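Local atomic coordinates of 2-oxo-1,2-dihydroquinoline 8-monooxygenase, oxygenase component (Pseudomonas putida, PDB entry 1Z03), a protein that probably hydroxylates 2-oxo-1,2-dihydroquinoline at carbon 8 as the oxygenase component of a Rieske-type monooxygenase, using a [2Fe-2S] cluster and a mononuclear iron. Residues Phe180-Trp185 / His291-Val296; Leu184-Pro189 / Glu309-Gln314. All blocks are in the same frame, centred on the assembly; numbering follows the deposited sequence.

The two contacts lie about 8 Å apart, centre to centre, and start from the same loop, which runs between strands 147-152 and 196-206. Its first part, 180-185, meets the beginning of strand 293-297 in contact 1; the overlapping 184-189 then meets the turn that leads into strand 313-320 in contact 2. Leu184 and Trp185 belong to both. The two strands flank strand 301-305 in one seven-stranded antiparallel sheet of the ring-hydroxylase domain, so a single loop is fixed across one end of neighbouring strands at two successive points. From the strand side, Tyr292, Thr294 and Gln314 reach the bound quinolinone; none of the loop residues 180-189 touches it.

Contact 1 of 2, residues Phe180-Trp185 / His291-Val296; sequences FPHPLW and HYRTSV. With OCH (quinolin-2(1H)-one), chain I.
Loop 180-185, with a type I turn from His182 to Trp185, passes the start of strand 293-297 at a distance, the nearest CA pair being Leu184 and His291 at 7.0 Å. Arg293 bridges the gap. Its side chain leaves the strand with CG opposite the backbone N (chi1 -177°) and bends at chi3, which brings NH1 to Phe180 O at 2.9 Å and NH2 to Pro181 O at 2.8 Å as hydrogen-bond donors, both lying above the carbonyl planes. Trp185 CZ2 lies over one guanidinium face, the two planes nearly perpendicular, and touches Arg293 CB at 3.4 Å; farther along the indole, CE3 meets His291 CB at 3.6 Å. This strand belongs to the antiparallel sheet of the Bet v 1-like catalytic domain, and Tyr292, turned from the loop, brings CE1 to 3.6 Å from C10 of the quinolinone. Glu305 on the adjacent strand ties the pair together, pairing with Arg293 NE and accepting from Trp185 NE1. A leucine in place of Arg293 would probably leave both loop carbonyls without these donors and Glu305 without its salt-bridge mate. Within the turn, His182 ND1 donates to Trp185 O at 2.7 Å, the acceptor in the ring plane.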
ATOM      1  N   PHE A 180      -6.149   6.618  47.607  1.00 25.39           N
ATOM      2  CA  PHE A 180      -5.097   5.743  47.094  1.00 25.80           C
ATOM      3  C   PHE A 180      -3.806   5.948  47.883  1.00 26.33           C
ATOM      4  O   PHE A 180      -2.849   6.548  47.390  1.00 26.40           O
ATOM      5  CB  PHE A 180      -4.839   6.025  45.608  1.00 25.29           C
ATOM      6  CG  PHE A 180      -6.085   6.034  44.770  1.00 24.38           C
ATOM      7  CD1 PHE A 180      -6.483   7.191  44.106  1.00 25.29           C
ATOM      8  CD2 PHE A 180      -6.875   4.893  44.664  1.00 25.20           C
ATOM      9  CE1 PHE A 180      -7.654   7.216  43.346  1.00 24.96           C
ATOM     10  CE2 PHE A 180      -8.052   4.907  43.904  1.00 24.84           C
ATOM     11  CZ  PHE A 180      -8.440   6.072  43.246  1.00 25.42           C
ATOM     12  N   PRO A 181      -3.763   5.444  49.126  1.00 27.02           N
ATOM     13  CA  PRO A 181      -2.583   5.574  49.988  1.00 26.63           C
ATOM     14  C   PRO A 181      -1.257   5.199  49.303  1.00 25.82           C
ATOM     15  O   PRO A 181      -1.165   4.187  48.603  1.00 25.36           O
ATOM     16  CB  PRO A 181      -2.921   4.652  51.161  1.00 26.94           C
ATOM     17  CG  PRO A 181      -4.408   4.785  51.259  1.00 27.28           C
ATOM     18  CD  PRO A 181      -4.836   4.700  49.813  1.00 27.04           C
ATOM     19  N   HIS A 182      -0.233   6.021  49.521  1.00 25.08           N
ATOM     20  CA  HIS A 182       1.084   5.790  48.936  1.00 25.27           C
ATOM     21  C   HIS A 182       2.185   6.142  49.934  1.00 25.80           C
ATOM     22  O   HIS A 182       2.949   7.082  49.727  1.00 24.54           O
ATOM     23  CB  HIS A 182       1.230   6.625  47.661  1.00 23.23           C
ATOM     24  CG  HIS A 182       0.865   8.066  47.835  1.00 21.82           C
ATOM     25  ND1 HIS A 182       1.803   9.051  48.058  1.00 21.45           N
ATOM     26  CD2 HIS A 182      -0.338   8.689  47.812  1.00 21.80           C
ATOM     27  CE1 HIS A 182       1.195  10.220  48.159  1.00 21.31           C
ATOM     28  NE2 HIS A 182      -0.105  10.029  48.014  1.00 22.64           N
ATOM     29  N   PRO A 183       2.285   5.377  51.034  1.00 27.10           N
ATOM     30  CA  PRO A 183       3.297   5.624  52.067  1.00 27.96           C
ATOM     31  C   PRO A 183       4.752   5.561  51.594  1.00 28.52           C
ATOM     32  O   PRO A 183       5.635   6.156  52.213  1.00 27.93           O
ATOM     33  CB  PRO A 183       2.986   4.550  53.110  1.00 28.43           C
ATOM     34  CG  PRO A 183       2.462   3.421  52.277  1.00 27.01           C
ATOM     35  CD  PRO A 183       1.532   4.145  51.330  1.00 26.89           C
ATOM     36  N   LEU A 184       4.995   4.861  50.490  1.00 27.97           N
ATOM     37  CA  LEU A 184       6.356   4.700  49.984  1.00 27.35           C
ATOM     38  C   LEU A 184       6.900   5.778  49.043  1.00 26.36           C
ATOM     39  O   LEU A 184       8.029   5.659  48.555  1.00 26.61           O
ATOM     40  CB  LEU A 184       6.489   3.333  49.317  1.00 27.98           C
ATOM     41  CG  LEU A 184       6.117   2.158  50.220  1.00 28.62           C
ATOM     42  CD1 LEU A 184       6.286   0.870  49.450  1.00 29.46           C
ATOM     43  CD2 LEU A 184       6.996   2.149  51.457  1.00 29.63           C
ATOM     44  N   TRP A 185       6.119   6.827  48.793  1.00 25.12           N
ATOM     45  CA  TRP A 185       6.573   7.907  47.919  1.00 23.13           C
ATOM     46  C   TRP A 185       5.721   9.172  47.988  1.00 23.32           C
ATOM     47  O   TRP A 185       4.523   9.116  48.270  1.00 23.55           O
ATOM     48  CB  TRP A 185       6.636   7.422  46.464  1.00 22.49           C
ATOM     49  CG  TRP A 185       5.313   6.947  45.904  1.00 20.74           C
ATOM     50  CD1 TRP A 185       4.273   7.722  45.457  1.00 20.40           C
ATOM     51  CD2 TRP A 185       4.896   5.585  45.739  1.00 18.82           C
ATOM     52  NE1 TRP A 185       3.237   6.922  45.022  1.00 19.99           N
ATOM     53  CE2 TRP A 185       3.594   5.608  45.184  1.00 18.91           C
ATOM     54  CE3 TRP A 185       5.497   4.345  46.005  1.00 18.54           C
ATOM     55  CZ2 TRP A 185       2.881   4.439  44.893  1.00 18.42           C
ATOM     56  CZ3 TRP A 185       4.786   3.176  45.715  1.00 18.48           C
ATOM     57  CH2 TRP A 185       3.490   3.236  45.164  1.00 18.32           C
ATOM     58  N   HIS A 291      10.257   2.069  43.646  1.00 30.86           N
ATOM     59  CA  HIS A 291       8.826   2.064  43.949  1.00 28.92           C
ATOM     60  C   HIS A 291       8.048   2.933  42.975  1.00 26.57           C
ATOM     61  O   HIS A 291       8.421   4.074  42.713  1.00 26.50           O
ATOM     62  CB  HIS A 291       8.585   2.581  45.368  1.00 31.01           C
ATOM     63  CG  HIS A 291       9.414   1.893  46.403  1.00 33.17           C
ATOM     64  ND1 HIS A 291       9.204   0.581  46.772  1.00 34.35           N
ATOM     65  CD2 HIS A 291      10.486   2.317  47.110  1.00 34.33           C
ATOM     66  CE1 HIS A 291      10.112   0.227  47.662  1.00 34.38           C
ATOM     67  NE2 HIS A 291      10.904   1.261  47.884  1.00 35.83           N
ATOM     68  N   TYR A 292       6.950   2.393  42.461  1.00 23.53           N
ATOM     69  CA  TYR A 292       6.117   3.118  41.510  1.00 21.86           C
ATOM     70  C   TYR A 292       4.731   2.482  41.491  1.00 20.20           C
ATOM     71  O   TYR A 292       4.528   1.396  42.036  1.00 21.47           O
ATOM     72  CB  TYR A 292       6.746   3.041  40.119  1.00 19.50           C
ATOM     73  CG  TYR A 292       6.819   1.626  39.594  1.00 18.20           C
ATOM     74  CD1 TYR A 292       5.729   1.044  38.940  1.00 18.50           C
ATOM     75  CD2 TYR A 292       7.953   0.841  39.804  1.00 19.10           C
ATOM     76  CE1 TYR A 292       5.766  -0.274  38.512  1.00 17.51           C
ATOM     77  CE2 TYR A 292       7.996  -0.486  39.378  1.00 19.44           C
ATOM     78  CZ  TYR A 292       6.898  -1.032  38.733  1.00 19.31           C
ATOM     79  OH  TYR A 292       6.933  -2.342  38.325  1.00 18.74           O
ATOM     80  N   ARG A 293       3.782   3.155  40.854  1.00 19.91           N
ATOM     81  CA  ARG A 293       2.422   2.647  40.772  1.00 19.30           C
ATOM     82  C   ARG A 293       1.732   3.107  39.494  1.00 16.96           C
ATOM     83  O   ARG A 293       1.792   4.279  39.127  1.00 19.04           O
ATOM     84  CB  ARG A 293       1.614   3.103  41.983  1.00 17.09           C
ATOM     85  CG  ARG A 293       0.203   2.557  42.007  1.00 17.11           C
ATOM     86  CD  ARG A 293      -0.440   2.786  43.354  1.00 16.68           C
ATOM     87  NE  ARG A 293      -0.590   4.199  43.679  1.00 17.72           N
ATOM     88  CZ  ARG A 293      -1.039   4.645  44.852  1.00 18.96           C
ATOM     89  NH1 ARG A 293      -1.156   5.946  45.071  1.00 18.21           N
ATOM     90  NH2 ARG A 293      -1.354   3.783  45.812  1.00 18.47           N
ATOM     91  N   THR A 294       1.063   2.179  38.825  1.00 16.42           N
ATOM     92  CA  THR A 294       0.370   2.502  37.587  1.00 16.60           C
ATOM     93  C   THR A 294      -1.152   2.509  37.707  1.00 15.93           C
ATOM     94  O   THR A 294      -1.747   1.729  38.458  1.00 16.80           O
ATOM     95  CB  THR A 294       0.766   1.527  36.456  1.00 15.74           C
ATOM     96  OG1 THR A 294       0.546   0.181  36.887  1.00 15.05           O
ATOM     97  CG2 THR A 294       2.230   1.692  36.092  1.00 15.71           C
ATOM     98  N   SER A 295      -1.768   3.405  36.945  1.00 15.68           N
ATOM     99  CA  SER A 295      -3.215   3.553  36.905  1.00 16.03           C
ATOM    100  C   SER A 295      -3.558   4.012  35.492  1.00 17.40           C
ATOM    101  O   SER A 295      -2.703   4.564  34.797  1.00 17.16           O
ATOM    102  CB  SER A 295      -3.673   4.611  37.913  1.00 16.23           C
ATOM    103  OG  SER A 295      -3.143   5.892  37.600  1.00 15.54           O
ATOM    104  N   VAL A 296      -4.793   3.771  35.060  1.00 16.31           N
ATOM    105  CA  VAL A 296      -5.218   4.197  33.736  1.00 15.35           C
ATOM    106  C   VAL A 296      -6.666   4.685  33.785  1.00 15.64           C
ATOM    107  O   VAL A 296      -7.500   4.111  34.490  1.00 14.90           O
ATOM    108  CB  VAL A 296      -5.065   3.049  32.705  1.00 14.76           C
ATOM    109  CG1 VAL A 296      -5.900   1.850  33.118  1.00 14.76           C
ATOM    110  CG2 VAL A 296      -5.466   3.539  31.313  1.00 14.07           C
TER
HETATM  111  O1  OCH I4600       4.258  -1.339  34.629  1.00 37.89           O
HETATM  112  N2  OCH I4600       4.641   0.616  33.428  1.00 38.56           N
HETATM  113  C3  OCH I4600       5.452   1.721  33.065  1.00 38.32           C
HETATM  114  C4  OCH I4600       4.994   2.699  32.106  1.00 37.94           C
HETATM  115  C5  OCH I4600       5.843   3.759  31.788  1.00 37.75           C
HETATM  116  C6  OCH I4600       7.134   3.873  32.394  1.00 38.07           C
HETATM  117  C7  OCH I4600       7.576   2.933  33.322  1.00 38.34           C
HETATM  118  C8  OCH I4600       6.771   1.845  33.680  1.00 38.13           C
HETATM  119  C9  OCH I4600       7.220   0.820  34.669  1.00 37.60           C
HETATM  120  C10 OCH I4600       6.438  -0.220  34.999  1.00 37.62           C
HETATM  121  C1  OCH I4600       5.030  -0.412  34.381  1.00 38.42           C

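Contact 2 of 2, residues Leu184-Pro189 / Glu309-Gln314. With OCH (quinolin-2(1H)-one), chain I.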
ATOM      1  N   LEU A 184       4.995   4.861  50.490  1.00 27.97           N
ATOM      2  CA  LEU A 184       6.356   4.700  49.984  1.00 27.35           C
ATOM      3  C   LEU A 184       6.900   5.778  49.043  1.00 26.36           C
ATOM      4  O   LEU A 184       8.029   5.659  48.555  1.00 26.61           O
ATOM      5  CB  LEU A 184       6.489   3.333  49.317  1.00 27.98           C
ATOM      6  CG  LEU A 184       6.117   2.158  50.220  1.00 28.62           C
ATOM      7  CD1 LEU A 184       6.286   0.870  49.450  1.00 29.46           C
ATOM      8  CD2 LEU A 184       6.996   2.149  51.457  1.00 29.63           C
ATOM      9  N   TRP A 185       6.119   6.827  48.793  1.00 25.12           N
ATOM     10  CA  TRP A 185       6.573   7.907  47.919  1.00 23.13           C
ATOM     11  C   TRP A 185       5.721   9.172  47.988  1.00 23.32           C
ATOM     12  O   TRP A 185       4.523   9.116  48.270  1.00 23.55           O
ATOM     13  CB  TRP A 185       6.636   7.422  46.464  1.00 22.49           C
ATOM     14  CG  TRP A 185       5.313   6.947  45.904  1.00 20.74           C
ATOM     15  CD1 TRP A 185       4.273   7.722  45.457  1.00 20.40           C
ATOM     16  CD2 TRP A 185       4.896   5.585  45.739  1.00 18.82           C
ATOM     17  NE1 TRP A 185       3.237   6.922  45.022  1.00 19.99           N
ATOM     18  CE2 TRP A 185       3.594   5.608  45.184  1.00 18.91           C
ATOM     19  CE3 TRP A 185       5.497   4.345  46.005  1.00 18.54           C
ATOM     20  CZ2 TRP A 185       2.881   4.439  44.893  1.00 18.42           C
ATOM     21  CZ3 TRP A 185       4.786   3.176  45.715  1.00 18.48           C
ATOM     22  CH2 TRP A 185       3.490   3.236  45.164  1.00 18.32           C
ATOM     23  N   PRO A 186       6.342  10.341  47.747  1.00 23.98           N
ATOM     24  CA  PRO A 186       5.602  11.604  47.784  1.00 24.67           C
ATOM     25  C   PRO A 186       4.588  11.681  46.645  1.00 24.57           C
ATOM     26  O   PRO A 186       4.705  10.961  45.654  1.00 26.11           O
ATOM     27  CB  PRO A 186       6.710  12.664  47.682  1.00 25.32           C
ATOM     28  CG  PRO A 186       7.832  11.949  46.991  1.00 24.85           C
ATOM     29  CD  PRO A 186       7.792  10.575  47.608  1.00 24.63           C
ATOM     30  N   SER A 187       3.597  12.552  46.793  1.00 25.08           N
ATOM     31  CA  SER A 187       2.549  12.711  45.791  1.00 24.44           C
ATOM     32  C   SER A 187       3.013  13.123  44.390  1.00 24.28           C
ATOM     33  O   SER A 187       3.827  14.031  44.227  1.00 23.69           O
ATOM     34  CB  SER A 187       1.512  13.719  46.288  1.00 24.11           C
ATOM     35  OG  SER A 187       0.847  13.219  47.432  1.00 24.57           O
ATOM     36  N   SER A 188       2.475  12.447  43.380  1.00 22.43           N
ATOM     37  CA  SER A 188       2.809  12.749  41.993  1.00 21.63           C
ATOM     38  C   SER A 188       2.038  13.986  41.562  1.00 20.85           C
ATOM     39  O   SER A 188       0.840  14.103  41.831  1.00 21.40           O
ATOM     40  CB  SER A 188       2.426  11.581  41.075  1.00 20.40           C
ATOM     41  OG  SER A 188       3.256  10.454  41.292  1.00 20.68           O
ATOM     42  N   PRO A 189       2.715  14.931  40.888  1.00 19.79           N
ATOM     43  CA  PRO A 189       2.051  16.151  40.430  1.00 19.65           C
ATOM     44  C   PRO A 189       1.188  15.898  39.195  1.00 20.41           C
ATOM     45  O   PRO A 189       1.331  14.886  38.515  1.00 21.56           O
ATOM     46  CB  PRO A 189       3.221  17.083  40.134  1.00 19.19           C
ATOM     47  CG  PRO A 189       4.261  16.143  39.626  1.00 19.77           C
ATOM     48  CD  PRO A 189       4.163  14.988  40.610  1.00 20.18           C
ATOM     49  N   GLU A 309      11.895   8.935  39.258  1.00 23.41           N
ATOM     50  CA  GLU A 309      12.419   9.290  40.573  1.00 24.38           C
ATOM     51  C   GLU A 309      11.350   9.994  41.401  1.00 23.56           C
ATOM     52  O   GLU A 309      10.278  10.325  40.894  1.00 22.31           O
ATOM     53  CB  GLU A 309      13.620  10.224  40.424  1.00 25.47           C
ATOM     54  CG  GLU A 309      14.861   9.563  39.887  1.00 27.94           C
ATOM     55  CD  GLU A 309      15.932  10.571  39.564  1.00 28.61           C
ATOM     56  OE1 GLU A 309      17.117  10.179  39.486  1.00 31.79           O
ATOM     57  OE2 GLU A 309      15.582  11.756  39.381  1.00 30.21           O
ATOM     58  N   GLU A 310      11.649  10.238  42.674  1.00 24.13           N
ATOM     59  CA  GLU A 310      10.696  10.911  43.549  1.00 24.53           C
ATOM     60  C   GLU A 310      10.339  12.299  43.037  1.00 23.81           C
ATOM     61  O   GLU A 310      11.191  13.011  42.506  1.00 25.13           O
ATOM     62  CB  GLU A 310      11.252  11.023  44.968  1.00 27.53           C
ATOM     63  CG  GLU A 310      11.379   9.687  45.677  1.00 31.73           C
ATOM     64  CD  GLU A 310      11.561   9.830  47.182  1.00 35.48           C
ATOM     65  OE1 GLU A 310      11.623   8.782  47.865  1.00 38.00           O
ATOM     66  OE2 GLU A 310      11.641  10.979  47.681  1.00 36.10           O
ATOM     67  N   HIS A 311       9.071  12.668  43.202  1.00 22.58           N
ATOM     68  CA  HIS A 311       8.567  13.967  42.773  1.00 21.91           C
ATOM     69  C   HIS A 311       8.373  14.075  41.262  1.00 20.82           C
ATOM     70  O   HIS A 311       7.885  15.086  40.767  1.00 21.25           O
ATOM     71  CB  HIS A 311       9.498  15.076  43.268  1.00 24.30           C
ATOM     72  CG  HIS A 311       9.629  15.121  44.760  1.00 26.32           C
ATOM     73  ND1 HIS A 311      10.838  14.985  45.410  1.00 28.10           N
ATOM     74  CD2 HIS A 311       8.695  15.258  45.731  1.00 26.04           C
ATOM     75  CE1 HIS A 311      10.641  15.036  46.716  1.00 27.13           C
ATOM     76  NE2 HIS A 311       9.349  15.200  46.937  1.00 27.74           N
ATOM     77  N   VAL A 312       8.754  13.037  40.530  1.00 19.72           N
ATOM     78  CA  VAL A 312       8.585  13.041  39.083  1.00 19.33           C
ATOM     79  C   VAL A 312       7.554  11.970  38.731  1.00 18.84           C
ATOM     80  O   VAL A 312       7.517  10.906  39.357  1.00 18.01           O
ATOM     81  CB  VAL A 312       9.913  12.726  38.355  1.00 18.58           C
ATOM     82  CG1 VAL A 312       9.747  12.951  36.847  1.00 19.50           C
ATOM     83  CG2 VAL A 312      11.037  13.598  38.911  1.00 17.69           C
ATOM     84  N   VAL A 313       6.704  12.254  37.747  1.00 18.35           N
ATOM     85  CA  VAL A 313       5.680  11.299  37.335  1.00 17.26           C
ATOM     86  C   VAL A 313       5.665  11.180  35.808  1.00 17.19           C
ATOM     87  O   VAL A 313       5.973  12.144  35.104  1.00 17.00           O
ATOM     88  CB  VAL A 313       4.268  11.739  37.841  1.00 15.77           C
ATOM     89  CG1 VAL A 313       3.891  13.090  37.261  1.00 16.31           C
ATOM     90  CG2 VAL A 313       3.227  10.699  37.475  1.00 15.43           C
ATOM     91  N   GLN A 314       5.336   9.993  35.300  1.00 17.40           N
ATOM     92  CA  GLN A 314       5.273   9.788  33.854  1.00 17.24           C
ATOM     93  C   GLN A 314       3.842   9.566  33.393  1.00 16.63           C
ATOM     94  O   GLN A 314       3.109   8.774  33.974  1.00 17.56           O
ATOM     95  CB  GLN A 314       6.130   8.589  33.412  1.00 18.84           C
ATOM     96  CG  GLN A 314       6.182   8.415  31.876  1.00 18.39           C
ATOM     97  CD  GLN A 314       7.301   7.499  31.398  1.00 19.49           C
ATOM     98  OE1 GLN A 314       8.395   7.479  31.968  1.00 18.00           O
ATOM     99  NE2 GLN A 314       7.037   6.750  30.326  1.00 18.94           N
TER
HETATM  100  O1  OCH I4600       4.258  -1.339  34.629  1.00 37.89           O
HETATM  101  N2  OCH I4600       4.641   0.616  33.428  1.00 38.56           N
HETATM  102  C3  OCH I4600       5.452   1.721  33.065  1.00 38.32           C
HETATM  103  C4  OCH I4600       4.994   2.699  32.106  1.00 37.94           C
HETATM  104  C5  OCH I4600       5.843   3.759  31.788  1.00 37.75           C
HETATM  105  C6  OCH I4600       7.134   3.873  32.394  1.00 38.07           C
HETATM  106  C7  OCH I4600       7.576   2.933  33.322  1.00 38.34           C
HETATM  107  C8  OCH I4600       6.771   1.845  33.680  1.00 38.13           C
HETATM  108  C9  OCH I4600       7.220   0.820  34.669  1.00 37.60           C
HETATM  109  C10 OCH I4600       6.438  -0.220  34.999  1.00 37.62           C
HETATM  110  C1  OCH I4600       5.030  -0.412  34.381  1.00 38.42           C
HETATM  111  O   HOH W   1      10.282   6.290  46.652  1.00 42.96           O
HETATM  112  O   HOH W   2      11.064   6.628  49.611  1.00 55.04           O
HETATM  113  O   HOH W   3       7.078  10.733  43.960  1.00 28.63           O
HETATM  114  O   HOH W   4       5.637  11.156  41.518  1.00 22.49           O
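At one end of the strands of the catalytic-domain sheet, the type II turn Glu309-Val312 that leads into strand 313-320 receives loop 184-189 through proline packing and water bridges. Pro186 sits over one face of the His311 ring in a CH-pi contact, its CG 3.9 Å from the ring centroid. Beside this contact, Pro186 CD comes to 3.9 Å from Glu310 CD, the extended glutamate crossing the proline at about a right angle. Farther along the loop, Ser188 CB packs against Val313 CB at 3.7 Å. Val313 places CG1 between its backbone N and carbonyl carbon (chi1 61°), which turns that methyl to Pro189, where it meets the carbonyl O and the ring carbon CD. Pro189 O also accepts a hydrogen bond from Tyr315 OH.

No direct hydrogen bond joins the two segments; waters carry the polar links. One accepts from His311 N and donates to Pro186 O, 2.9 Å from each of these atoms, satisfying an amide and a carbonyl at once. Another donates to Val312 O and is hydrogen-bonded to Ser188 OG. Two more lie between Leu184 O and Glu310 OE1, one of them 2.8 Å from that OE1 and only weakly bonded to Leu184 O.

Beyond the turn, Val313 and Gln314 pair with strands 325-335 and 301-305 respectively. Gln314 runs extended to the ligand, NE2 lying 3.5 Å from C5 of the quinolinone, and the same nitrogen is hydrogen-bonded to Asn362. The loop thus lies against the tight turn where strand 313-320 begins, a strand of the antiparallel sheet in this Bet v 1-like ring-hydroxylase domain that puts Gln314 against the quinolinone.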